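Local coordinates for protein dihydroxyacetone kinase (Citrobacter freundii, PDB 1UN8) that phosphorylates dihydroxyacetone with ATP, yielding dihydroxyacetone phosphate, as a homodimeric, divalent-metal-dependent kinase whose C-terminal helical barrel holds a tightly bound phospholipid, at residues A[44-49]-A[96-101]; A[255-260]-A[292-297]; A[350-355]-A[405-410]; A[496-501]-A[541-546]. All blocks are in the same frame, centred on the assembly; numbering follows the deposited sequence.

Contacts 1 and 2 belong to the kinase's Dak1 domain, their centres about 29 Å apart, contact 1 where a loop meets a helix end, contact 2 where a strand of one mixed sheet meets a loop. Contact 2 is buried and rich in hydrogen bonds, and its loop runs on to the substrate site; contact 1, partly buried, relies on alkyl packing and a lysine reaching over a helix end. Contacts 3 and 4 lie in the helical C-terminal domain, and both pack against helix 356-371. Contact 3 is a surface join of loops, made of prolines and backbone oxygens, whereas contact 4 is a helix-helix seam of aromatic and aliphatic groups beside the lipid pocket.

Contact 1 (A[44-49]-A[96-101]); sequences RDLNKN and QAVTGE
The carbonyl oxygen of Ala97, in the last turn of helix 88-98, is the point on which Lys48 and Leu46 converge. Lys48 NZ stands 3.6 Å from Ala97 O, too far for a hydrogen bond, and Leu46 CD1 comes within 3.8 Å of the same oxygen. The lysine arrives as a straight rod: with CG anti to the carbonyl carbon (chi1 -58°) and the chain extended from there on, it runs over the backbone at the helix end, CG passing 3.8 Å from Val98 O before the ammonium group draws level with Ala97. At its root, the carbonyl oxygen of Lys48 lies 3.9 Å from the CA of Gly100; glycine suits this place because a CB here would point at Lys48 O. Leu46 supplies the apolar half. The Leu46 and Val98 side chains cross at about a right angle, both Leu46 methyls lying against CB and CG1 of Val98, CD2 3.8 Å from CB and CD1 the same distance from CG1. The contact joins the loop between strands 40-43 and 52-59 to the C-terminal end of helix 88-98, where Val98 also packs on Ala52 and Ile54 of strand 52-59. Within that loop Asn47 OD1 accepts from Asn49 N at 3.1 Å, an Asx turn that bends the chain around Lys48. On the helix, Gln96 faces elsewhere and bonds through NE2 to Ala344 O of the second subunit. The positive charge of Lys48 would be expected to interact favourably with the partially negative carbonyls at the helix C-terminal end, a diffuse electrostatic attraction added to plain van der Waals packing.

Contact 2 (A[255-260]-A[292-297]); sequences AVMINN and ASLVTA
Asn259 turns its whole carboxamide onto the loop at Leu294 and Val295. Its OD1 accepts two backbone hydrogen bonds: Leu294 N, at 2.8 Å from OD1, lies nearly along the C=O axis, while Val295 N, at 2.9 Å, stands above the carbonyl plane. On the other branch ND2 donates to Val295 O over 2.7 Å, and this oxygen lies close to the amide plane. A single asparagine thus serves the N-H and C=O of Val295 together, as suits a residue able to donate and accept from the two atoms on one carbon; chi1 (177°) sets CG anti to the backbone N, and chi2 (62°) turns the amide plane. Ser304 OG takes a further hydrogen bond from ND2. Beneath this, the backbones are joined in parallel fashion, Ala292 N bonding to Ile258 O at 3.2 Å and Asn260 N to Ala292 O at 2.8 Å. Strand 254-260, helix 266-277 and strand 285-292 form a beta-alpha-beta crossover, with Ile258 packed under the helix. Close by, the Met257 and Leu294 side chains cross obliquely, Met257 SD 3.6 Å from Leu294 CD1. Farther out, Asn260 OD1 accepts from Gly262 N and its ND2 donates to Val264 O, so the strand end is tied to the loop that follows. Beyond Val295, Thr296 O bonds to ND1 of the substrate-binding His61, and the side chain of Val295 comes within about 4 Å of that histidine's.

Contact 3 (A[350-355]-A[405-410]); sequences FQPSAN and RQQLPL
Leu408 O is gripped from opposite faces of its carbonyl plane, by Ser353 N across the contact and by Leu410 N from its own chain. The first bond, Ser353 N to Leu408 O, is 3.2 Å long and nearly straight at 171°; the second, 2.7 Å from Leu410 N to the same oxygen, closes an inverse gamma turn centred on Pro409, whose ring already restricts phi to the range the turn needs. Around this centre several carbonyl oxygens lie against carbon atoms. Gln407 O lies at the edge of the Phe350 ring, near its plane, 3.0 Å from CE1, and Pro352 CB rests 3.3 Å from Gln406 O. The two loops join helix ends of the C-terminal domain: Gln406, at positive phi, is the C-prime residue of the Schellman motif that ends helix 388-404, and Asn355 is the N-cap of helix 356-371, its OD1 accepting from Val358 N. Asn355 ND2 meanwhile donates to Asn411 OD1, and Ser353 OG bonds to Asn411 N. Leu410 turns toward the 350-355 loop, CB 3.0 Å from Ser353 O, and its side chain also touches Leu403, Val358 and Ala359. Phe350 CD1 meets Pro409 CD at 3.9 Å.

Contact 4 (A[496-501]-A[541-546]); sequences QAAFDA and MVFKAL
The Phe499 ring carries Lys544 on one face, with Met541 at its edge. Lys544 CB sits 3.7 Å from the ring centroid, 30° off the normal, as a CH-pi contact, and lies 3.3 Å from Phe499 CE1. CG follows over the same face, displaced toward the rim. Both side chains leave their helices with CG anti to the backbone N (Lys544 chi1 -179°), and they lie side by side, pointing the same way, the first methylenes of the extended lysine over the ring while its far end draws away. At the edge, near the ring plane, Met541 CE approaches Phe499 CE1 to 4.3 Å, and Gln496 OE1 of the ring's own helix also lies in plane at the rim. The second ring, Phe543, is met obliquely by Ala498, CB to CD2 3.8 Å; the small alanine suits a spot where a ring fills the space between helices. Where the helices come nearest, Phe499 CA is 3.8 Å from Phe543 CB. Segments 496-501 and 541-546 run nearly antiparallel, 159° between directions and 8.2 Å between axes, on neighbouring helices of the eight-helix barrel. Leu488 of helix 478-490 packs on both Ala498 and Phe543, whose side chain is about 4 Å from the bound phospholipid, and Leu546 touches that lipid. Dispersion and CH-pi contact thus hold the seam, an apolar character consistent with its place beside the lipid pocket.

Contact 1 (A[44-49]-A[96-101])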
loop_
_atom_site.group_PDB
_atom_site.type_symbol
_atom_site.label_atom_id
_atom_site.label_comp_id
_atom_site.label_asym_id
_atom_site.label_seq_id
_atom_site.Cartn_x
_atom_site.Cartn_y
_atom_site.Cartn_z
ATOM N N ARG A 44 7.778 24.326 -7.334
ATOM C CA ARG A 44 8.881 25.216 -7.680
ATOM C C ARG A 44 8.641 25.823 -9.065
ATOM O O ARG A 44 9.308 26.771 -9.470
ATOM C CB ARG A 44 10.195 24.433 -7.631
ATOM C CG ARG A 44 10.589 24.038 -6.217
ATOM C CD ARG A 44 11.070 22.606 -6.145
ATOM N NE ARG A 44 12.360 22.413 -6.800
ATOM C CZ ARG A 44 13.508 22.910 -6.349
ATOM N NH1 ARG A 44 13.527 23.633 -5.237
ATOM N NH2 ARG A 44 14.633 22.682 -7.009
ATOM N N ASP A 45 7.661 25.268 -9.770
ATOM C CA ASP A 45 7.269 25.731 -11.100
ATOM C C ASP A 45 6.306 26.892 -10.988
ATOM O O ASP A 45 5.493 27.096 -11.883
ATOM C CB ASP A 45 6.530 24.629 -11.861
ATOM C CG ASP A 45 7.426 23.497 -12.261
ATOM O OD1 ASP A 45 8.126 22.964 -11.370
ATOM O OD2 ASP A 45 7.420 23.143 -13.465
ATOM N N LEU A 46 6.370 27.651 -9.904
ATOM C CA LEU A 46 5.431 28.751 -9.745
ATOM C C LEU A 46 5.300 29.709 -10.924
ATOM O O LEU A 46 6.206 30.495 -11.206
ATOM C CB LEU A 46 5.753 29.556 -8.494
ATOM C CG LEU A 46 4.765 29.317 -7.351
ATOM C CD1 LEU A 46 4.890 30.442 -6.336
ATOM C CD2 LEU A 46 3.345 29.271 -7.905
ATOM N N ASN A 47 4.161 29.630 -11.610
ATOM C CA ASN A 47 3.869 30.508 -12.739
ATOM C C ASN A 47 2.576 31.260 -12.453
ATOM O O ASN A 47 1.510 30.901 -12.961
ATOM C CB ASN A 47 3.717 29.708 -14.038
ATOM C CG ASN A 47 3.286 30.584 -15.213
ATOM O OD1 ASN A 47 3.303 31.816 -15.128
ATOM N ND2 ASN A 47 2.905 29.948 -16.318
ATOM N N LYS A 48 2.679 32.311 -11.643
ATOM C CA LYS A 48 1.516 33.110 -11.269
ATOM C C LYS A 48 0.704 33.722 -12.420
ATOM O O LYS A 48 -0.293 34.405 -12.183
ATOM C CB LYS A 48 1.939 34.210 -10.298
ATOM C CG LYS A 48 2.597 33.677 -9.045
ATOM C CD LYS A 48 2.875 34.788 -8.049
ATOM C CE LYS A 48 3.666 34.253 -6.874
ATOM N NZ LYS A 48 3.921 35.301 -5.858
ATOM N N ASN A 49 1.116 33.492 -13.661
ATOM C CA ASN A 49 0.366 34.034 -14.789
ATOM C C ASN A 49 -0.863 33.169 -14.982
ATOM O O ASN A 49 -1.888 33.630 -15.482
ATOM C CB ASN A 49 1.204 34.037 -16.074
ATOM C CG ASN A 49 2.261 35.113 -16.070
ATOM O OD1 ASN A 49 1.994 36.251 -15.670
ATOM N ND2 ASN A 49 3.466 34.768 -16.519
ATOM N N GLN A 96 -1.878 33.833 -0.712
ATOM C CA GLN A 96 -0.990 34.969 -0.920
ATOM C C GLN A 96 0.356 34.553 -1.500
ATOM O O GLN A 96 0.993 35.319 -2.227
ATOM C CB GLN A 96 -0.721 35.674 0.401
ATOM C CG GLN A 96 -1.937 36.231 1.080
ATOM C CD GLN A 96 -1.591 37.464 1.881
ATOM O OE1 GLN A 96 -1.351 38.534 1.313
ATOM N NE2 GLN A 96 -1.542 37.321 3.203
ATOM N N ALA A 97 0.789 33.346 -1.173
ATOM C CA ALA A 97 2.079 32.873 -1.626
ATOM C C ALA A 97 2.178 32.441 -3.078
ATOM O O ALA A 97 3.247 32.534 -3.677
ATOM C CB ALA A 97 2.531 31.744 -0.737
ATOM N N VAL A 98 1.074 31.983 -3.659
ATOM C CA VAL A 98 1.116 31.483 -5.025
ATOM C C VAL A 98 0.076 32.054 -5.964
ATOM O O VAL A 98 -0.018 31.625 -7.119
ATOM C CB VAL A 98 0.944 29.942 -5.040
ATOM C CG1 VAL A 98 1.986 29.297 -4.159
ATOM C CG2 VAL A 98 -0.457 29.563 -4.560
ATOM N N THR A 99 -0.712 33.007 -5.481
ATOM C CA THR A 99 -1.756 33.583 -6.313
ATOM C C THR A 99 -1.401 34.940 -6.903
ATOM O O THR A 99 -0.996 35.861 -6.185
ATOM C CB THR A 99 -3.080 33.717 -5.524
ATOM O OG1 THR A 99 -3.420 32.448 -4.957
ATOM C CG2 THR A 99 -4.217 34.158 -6.447
ATOM N N GLY A 100 -1.556 35.034 -8.225
ATOM C CA GLY A 100 -1.302 36.264 -8.954
ATOM C C GLY A 100 -2.639 36.866 -9.358
ATOM O O GLY A 100 -3.692 36.428 -8.889
ATOM N N GLU A 101 -2.614 37.866 -10.232
ATOM C CA GLU A 101 -3.848 38.511 -10.655
ATOM C C GLU A 101 -4.865 37.537 -11.231
ATOM O O GLU A 101 -6.068 37.770 -11.148
ATOM C CB GLU A 101 -3.544 39.611 -11.674
ATOM C CG GLU A 101 -3.397 40.995 -11.054
ATOM C CD GLU A 101 -2.785 42.009 -12.016
ATOM O OE1 GLU A 101 -1.557 41.928 -12.269
ATOM O OE2 GLU A 101 -3.533 42.883 -12.525
#

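Contact 2 (A[255-260]-A[292-297])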
loop_
_atom_site.group_PDB
_atom_site.type_symbol
_atom_site.label_atom_id
_atom_site.label_comp_id
_atom_site.label_asym_id
_atom_site.label_seq_id
_atom_site.Cartn_x
_atom_site.Cartn_y
_atom_site.Cartn_z
ATOM N N ALA A 255 -14.493 6.223 -16.879
ATOM C CA ALA A 255 -13.134 6.027 -16.408
ATOM C C ALA A 255 -13.353 5.580 -14.951
ATOM O O ALA A 255 -14.121 6.225 -14.238
ATOM C CB ALA A 255 -12.301 7.304 -16.464
ATOM N N VAL A 256 -12.709 4.518 -14.491
ATOM C CA VAL A 256 -12.896 4.065 -13.118
ATOM C C VAL A 256 -11.583 4.014 -12.356
ATOM O O VAL A 256 -10.589 3.448 -12.831
ATOM C CB VAL A 256 -13.560 2.660 -13.079
ATOM C CG1 VAL A 256 -13.537 2.085 -11.673
ATOM C CG2 VAL A 256 -14.990 2.752 -13.598
ATOM N N MET A 257 -11.589 4.613 -11.170
ATOM C CA MET A 257 -10.405 4.627 -10.336
ATOM C C MET A 257 -10.535 3.659 -9.155
ATOM O O MET A 257 -11.448 3.779 -8.332
ATOM C CB MET A 257 -10.142 6.041 -9.826
ATOM C CG MET A 257 -9.112 6.112 -8.717
ATOM S SD MET A 257 -8.654 7.808 -8.293
ATOM C CE MET A 257 -10.259 8.510 -7.899
ATOM N N ILE A 258 -9.628 2.688 -9.094
ATOM C CA ILE A 258 -9.593 1.703 -8.010
ATOM C C ILE A 258 -8.533 2.187 -7.016
ATOM O O ILE A 258 -7.332 2.072 -7.260
ATOM C CB ILE A 258 -9.199 0.306 -8.530
ATOM C CG1 ILE A 258 -10.115 -0.086 -9.689
ATOM C CG2 ILE A 258 -9.306 -0.723 -7.422
ATOM C CD1 ILE A 258 -9.383 -0.521 -10.939
ATOM N N ASN A 259 -9.008 2.724 -5.903
ATOM C CA ASN A 259 -8.181 3.293 -4.855
ATOM C C ASN A 259 -8.036 2.409 -3.612
ATOM O O ASN A 259 -9.013 1.894 -3.070
ATOM C CB ASN A 259 -8.766 4.648 -4.452
ATOM C CG ASN A 259 -8.004 5.310 -3.306
ATOM O OD1 ASN A 259 -6.816 5.617 -3.428
ATOM N ND2 ASN A 259 -8.696 5.544 -2.190
ATOM N N ASN A 260 -6.802 2.254 -3.155
ATOM C CA ASN A 260 -6.521 1.451 -1.981
ATOM C C ASN A 260 -6.510 2.397 -0.787
ATOM O O ASN A 260 -5.670 3.301 -0.736
ATOM C CB ASN A 260 -5.159 0.780 -2.114
ATOM C CG ASN A 260 -4.893 -0.206 -0.991
ATOM O OD1 ASN A 260 -5.353 -0.019 0.139
ATOM N ND2 ASN A 260 -4.139 -1.257 -1.292
ATOM N N ALA A 292 -4.215 1.500 -6.937
ATOM C CA ALA A 292 -3.109 2.226 -6.336
ATOM C C ALA A 292 -3.598 2.969 -5.092
ATOM O O ALA A 292 -4.797 3.220 -4.935
ATOM C CB ALA A 292 -2.528 3.221 -7.337
ATOM N N SER A 293 -2.665 3.309 -4.210
ATOM C CA SER A 293 -2.998 4.058 -3.011
ATOM C C SER A 293 -2.934 5.515 -3.427
ATOM O O SER A 293 -1.853 6.077 -3.522
ATOM C CB SER A 293 -1.983 3.772 -1.902
ATOM O OG SER A 293 -2.012 2.401 -1.524
ATOM N N LEU A 294 -4.093 6.119 -3.689
ATOM C CA LEU A 294 -4.163 7.509 -4.145
ATOM C C LEU A 294 -4.702 8.492 -3.105
ATOM O O LEU A 294 -4.112 9.553 -2.886
ATOM C CB LEU A 294 -4.996 7.560 -5.420
ATOM C CG LEU A 294 -4.388 6.687 -6.519
ATOM C CD1 LEU A 294 -5.325 6.590 -7.701
ATOM C CD2 LEU A 294 -3.052 7.279 -6.930
ATOM N N VAL A 295 -5.825 8.155 -2.484
ATOM C CA VAL A 295 -6.411 8.993 -1.439
ATOM C C VAL A 295 -6.675 7.980 -0.326
ATOM O O VAL A 295 -7.651 7.216 -0.378
ATOM C CB VAL A 295 -7.740 9.643 -1.896
ATOM C CG1 VAL A 295 -8.345 10.434 -0.759
ATOM C CG2 VAL A 295 -7.500 10.563 -3.086
ATOM N N THR A 296 -5.795 7.965 0.669
ATOM C CA THR A 296 -5.896 6.996 1.747
ATOM C C THR A 296 -6.505 7.468 3.038
ATOM O O THR A 296 -6.881 8.621 3.181
ATOM C CB THR A 296 -4.519 6.423 2.101
ATOM O OG1 THR A 296 -3.692 7.475 2.611
ATOM C CG2 THR A 296 -3.867 5.789 0.875
ATOM N N ALA A 297 -6.591 6.529 3.976
ATOM C CA ALA A 297 -7.117 6.745 5.326
ATOM C C ALA A 297 -6.094 5.995 6.178
ATOM O O ALA A 297 -6.395 4.980 6.814
ATOM C CB ALA A 297 -8.506 6.113 5.463
#

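Contact 3 (A[350-355]-A[405-410])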
loop_
_atom_site.group_PDB
_atom_site.type_symbol
_atom_site.label_atom_id
_atom_site.label_comp_id
_atom_site.label_asym_id
_atom_site.label_seq_id
_atom_site.Cartn_x
_atom_site.Cartn_y
_atom_site.Cartn_z
ATOM N N PHE A 350 11.781 -45.391 -22.528
ATOM C CA PHE A 350 12.633 -46.532 -22.243
ATOM C C PHE A 350 12.000 -47.818 -22.738
ATOM O O PHE A 350 10.812 -47.863 -23.061
ATOM C CB PHE A 350 12.848 -46.641 -20.734
ATOM C CG PHE A 350 11.599 -46.988 -19.974
ATOM C CD1 PHE A 350 11.321 -48.306 -19.625
ATOM C CD2 PHE A 350 10.686 -45.996 -19.624
ATOM C CE1 PHE A 350 10.152 -48.636 -18.938
ATOM C CE2 PHE A 350 9.512 -46.312 -18.936
ATOM C CZ PHE A 350 9.244 -47.635 -18.592
ATOM N N GLN A 351 12.802 -48.874 -22.771
ATOM C CA GLN A 351 12.323 -50.173 -23.202
ATOM C C GLN A 351 12.837 -51.211 -22.217
ATOM O O GLN A 351 14.041 -51.310 -21.978
ATOM C CB GLN A 351 12.835 -50.479 -24.607
ATOM C CG GLN A 351 11.892 -51.353 -25.418
ATOM C CD GLN A 351 10.522 -50.708 -25.597
ATOM O OE1 GLN A 351 10.409 -49.603 -26.132
ATOM N NE2 GLN A 351 9.476 -51.395 -25.142
ATOM N N PRO A 352 11.925 -51.992 -21.617
ATOM C CA PRO A 352 12.347 -53.013 -20.656
ATOM C C PRO A 352 13.475 -53.881 -21.213
ATOM O O PRO A 352 13.437 -54.297 -22.370
ATOM C CB PRO A 352 11.061 -53.803 -20.404
ATOM C CG PRO A 352 10.012 -52.745 -20.505
ATOM C CD PRO A 352 10.456 -51.962 -21.739
ATOM N N SER A 353 14.482 -54.127 -20.383
ATOM C CA SER A 353 15.632 -54.944 -20.753
ATOM C C SER A 353 16.155 -55.665 -19.516
ATOM O O SER A 353 16.018 -55.174 -18.396
ATOM C CB SER A 353 16.707 -54.084 -21.422
ATOM O OG SER A 353 17.204 -53.104 -20.528
ATOM N N ALA A 354 16.744 -56.835 -19.716
ATOM C CA ALA A 354 17.267 -57.601 -18.596
ATOM C C ALA A 354 18.763 -57.389 -18.396
ATOM O O ALA A 354 19.469 -56.874 -19.270
ATOM C CB ALA A 354 16.966 -59.083 -18.791
ATOM N N ASN A 355 19.222 -57.790 -17.217
ATOM C CA ASN A 355 20.616 -57.691 -16.800
ATOM C C ASN A 355 20.576 -58.221 -15.375
ATOM O O ASN A 355 20.212 -57.496 -14.442
ATOM C CB ASN A 355 21.085 -56.236 -16.798
ATOM C CG ASN A 355 22.572 -56.102 -16.510
ATOM O OD1 ASN A 355 23.081 -56.624 -15.513
ATOM N ND2 ASN A 355 23.275 -55.389 -17.380
ATOM N N ARG A 405 7.710 -56.550 -12.403
ATOM C CA ARG A 405 6.840 -56.594 -13.575
ATOM C C ARG A 405 7.677 -56.519 -14.852
ATOM O O ARG A 405 7.168 -56.174 -15.915
ATOM C CB ARG A 405 5.856 -55.415 -13.555
ATOM C CG ARG A 405 4.719 -55.524 -12.553
ATOM C CD ARG A 405 3.768 -54.354 -12.721
ATOM N NE ARG A 405 4.167 -53.200 -11.922
ATOM C CZ ARG A 405 3.966 -51.932 -12.274
ATOM N NH1 ARG A 405 3.374 -51.646 -13.429
ATOM N NH2 ARG A 405 4.342 -50.949 -11.461
ATOM N N GLN A 406 8.961 -56.851 -14.739
ATOM C CA GLN A 406 9.891 -56.801 -15.870
ATOM C C GLN A 406 9.737 -55.511 -16.667
ATOM O O GLN A 406 9.848 -55.511 -17.889
ATOM C CB GLN A 406 9.686 -57.993 -16.807
ATOM C CG GLN A 406 10.001 -59.341 -16.188
ATOM C CD GLN A 406 8.857 -59.873 -15.349
ATOM O OE1 GLN A 406 7.797 -60.223 -15.876
ATOM N NE2 GLN A 406 9.060 -59.931 -14.031
ATOM N N GLN A 407 9.503 -54.410 -15.963
ATOM C CA GLN A 407 9.301 -53.114 -16.607
ATOM C C GLN A 407 10.496 -52.162 -16.600
ATOM O O GLN A 407 10.418 -51.070 -17.164
ATOM C CB GLN A 407 8.101 -52.409 -15.961
ATOM C CG GLN A 407 6.765 -53.052 -16.274
ATOM C CD GLN A 407 6.452 -53.007 -17.758
ATOM O OE1 GLN A 407 6.266 -51.928 -18.332
ATOM N NE2 GLN A 407 6.410 -54.178 -18.393
ATOM N N LEU A 408 11.599 -52.569 -15.982
ATOM C CA LEU A 408 12.776 -51.705 -15.898
ATOM C C LEU A 408 13.792 -51.876 -17.020
ATOM O O LEU A 408 14.058 -52.988 -17.469
ATOM C CB LEU A 408 13.490 -51.922 -14.561
ATOM C CG LEU A 408 12.719 -51.641 -13.275
ATOM C CD1 LEU A 408 13.627 -51.906 -12.084
ATOM C CD2 LEU A 408 12.227 -50.204 -13.277
ATOM N N PRO A 409 14.376 -50.765 -17.485
ATOM C CA PRO A 409 15.380 -50.789 -18.554
ATOM C C PRO A 409 16.715 -51.180 -17.927
ATOM O O PRO A 409 17.724 -50.488 -18.095
ATOM C CB PRO A 409 15.380 -49.349 -19.045
ATOM C CG PRO A 409 15.162 -48.585 -17.769
ATOM C CD PRO A 409 14.056 -49.380 -17.096
ATOM N N LEU A 410 16.695 -52.287 -17.192
ATOM C CA LEU A 410 17.861 -52.802 -16.482
ATOM C C LEU A 410 19.186 -52.814 -17.241
ATOM O O LEU A 410 20.252 -52.757 -16.629
ATOM C CB LEU A 410 17.574 -54.223 -15.991
ATOM C CG LEU A 410 16.412 -54.420 -15.018
ATOM C CD1 LEU A 410 16.143 -55.912 -14.821
ATOM C CD2 LEU A 410 16.744 -53.750 -13.694
#

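Contact 4 (A[496-501]-A[541-546])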
loop_
_atom_site.group_PDB
_atom_site.type_symbol
_atom_site.label_atom_id
_atom_site.label_comp_id
_atom_site.label_asym_id
_atom_site.label_seq_id
_atom_site.Cartn_x
_atom_site.Cartn_y
_atom_site.Cartn_z
ATOM N N GLN A 496 32.977 -53.157 1.131
ATOM C CA GLN A 496 33.092 -53.213 2.583
ATOM C C GLN A 496 33.553 -51.864 3.112
ATOM O O GLN A 496 33.069 -51.383 4.135
ATOM C CB GLN A 496 34.088 -54.297 2.993
ATOM C CG GLN A 496 34.372 -54.380 4.493
ATOM C CD GLN A 496 33.123 -54.662 5.328
ATOM O OE1 GLN A 496 32.907 -54.045 6.382
ATOM N NE2 GLN A 496 32.285 -55.591 4.852
ATOM N N ALA A 497 34.496 -51.255 2.404
ATOM C CA ALA A 497 35.031 -49.962 2.804
ATOM C C ALA A 497 33.943 -48.895 2.737
ATOM O O ALA A 497 33.805 -48.084 3.649
ATOM C CB ALA A 497 36.198 -49.576 1.897
ATOM N N ALA A 498 33.180 -48.903 1.648
ATOM C CA ALA A 498 32.105 -47.949 1.446
ATOM C C ALA A 498 31.114 -48.014 2.605
ATOM O O ALA A 498 30.725 -46.990 3.172
ATOM C CB ALA A 498 31.393 -48.246 0.124
ATOM N N PHE A 499 30.702 -49.227 2.951
ATOM C CA PHE A 499 29.769 -49.418 4.042
ATOM C C PHE A 499 30.342 -48.862 5.331
ATOM O O PHE A 499 29.694 -48.079 6.024
ATOM C CB PHE A 499 29.461 -50.894 4.228
ATOM C CG PHE A 499 28.947 -51.227 5.587
ATOM C CD1 PHE A 499 27.793 -50.629 6.073
ATOM C CD2 PHE A 499 29.631 -52.127 6.396
ATOM C CE1 PHE A 499 27.328 -50.921 7.349
ATOM C CE2 PHE A 499 29.171 -52.429 7.669
ATOM C CZ PHE A 499 28.016 -51.823 8.148
ATOM N N ASP A 500 31.557 -49.280 5.653
ATOM C CA ASP A 500 32.203 -48.816 6.860
ATOM C C ASP A 500 32.214 -47.295 6.944
ATOM O O ASP A 500 32.000 -46.715 8.003
ATOM C CB ASP A 500 33.636 -49.323 6.930
ATOM C CG ASP A 500 34.178 -49.290 8.343
ATOM O OD1 ASP A 500 33.696 -50.102 9.178
ATOM O OD2 ASP A 500 35.060 -48.443 8.621
ATOM N N ALA A 501 32.472 -46.644 5.821
ATOM C CA ALA A 501 32.508 -45.191 5.796
ATOM C C ALA A 501 31.112 -44.641 6.098
ATOM O O ALA A 501 30.936 -43.786 6.969
ATOM C CB ALA A 501 32.990 -44.710 4.430
ATOM N N MET A 541 22.632 -48.967 5.775
ATOM C CA MET A 541 22.156 -50.333 5.656
ATOM C C MET A 541 22.168 -50.788 4.200
ATOM O O MET A 541 22.386 -51.962 3.907
ATOM C CB MET A 541 20.762 -50.453 6.264
ATOM C CG MET A 541 20.752 -50.205 7.753
ATOM S SD MET A 541 21.913 -51.275 8.648
ATOM C CE MET A 541 23.375 -50.213 8.818
ATOM N N VAL A 542 21.949 -49.855 3.283
ATOM C CA VAL A 542 21.969 -50.205 1.880
ATOM C C VAL A 542 23.367 -50.701 1.533
ATOM O O VAL A 542 23.532 -51.801 1.011
ATOM C CB VAL A 542 21.611 -49.000 0.997
ATOM C CG1 VAL A 542 21.952 -49.296 -0.456
ATOM C CG2 VAL A 542 20.127 -48.701 1.121
ATOM N N PHE A 543 24.381 -49.904 1.832
ATOM C CA PHE A 543 25.735 -50.325 1.535
ATOM C C PHE A 543 26.137 -51.592 2.275
ATOM O O PHE A 543 26.863 -52.431 1.738
ATOM C CB PHE A 543 26.716 -49.205 1.830
ATOM C CG PHE A 543 26.766 -48.176 0.753
ATOM C CD1 PHE A 543 25.912 -47.087 0.775
ATOM C CD2 PHE A 543 27.619 -48.331 -0.324
ATOM C CE1 PHE A 543 25.901 -46.166 -0.258
ATOM C CE2 PHE A 543 27.618 -47.417 -1.366
ATOM C CZ PHE A 543 26.754 -46.329 -1.333
ATOM N N LYS A 544 25.664 -51.730 3.507
ATOM C CA LYS A 544 25.949 -52.916 4.296
ATOM C C LYS A 544 25.441 -54.126 3.518
ATOM O O LYS A 544 26.122 -55.140 3.406
ATOM C CB LYS A 544 25.230 -52.848 5.642
ATOM C CG LYS A 544 25.501 -54.039 6.529
ATOM C CD LYS A 544 24.682 -53.985 7.790
ATOM C CE LYS A 544 24.906 -55.230 8.628
ATOM N NZ LYS A 544 24.049 -55.205 9.841
ATOM N N ALA A 545 24.237 -54.008 2.974
ATOM C CA ALA A 545 23.648 -55.089 2.202
ATOM C C ALA A 545 24.485 -55.373 0.956
ATOM O O ALA A 545 24.719 -56.528 0.597
ATOM C CB ALA A 545 22.224 -54.728 1.806
ATOM N N LEU A 546 24.936 -54.314 0.297
ATOM C CA LEU A 546 25.733 -54.491 -0.898
ATOM C C LEU A 546 27.041 -55.197 -0.581
ATOM O O LEU A 546 27.445 -56.124 -1.288
ATOM C CB LEU A 546 26.018 -53.142 -1.552
ATOM C CG LEU A 546 24.815 -52.433 -2.168
ATOM C CD1 LEU A 546 25.277 -51.164 -2.878
ATOM C CD2 LEU A 546 24.124 -53.356 -3.144
#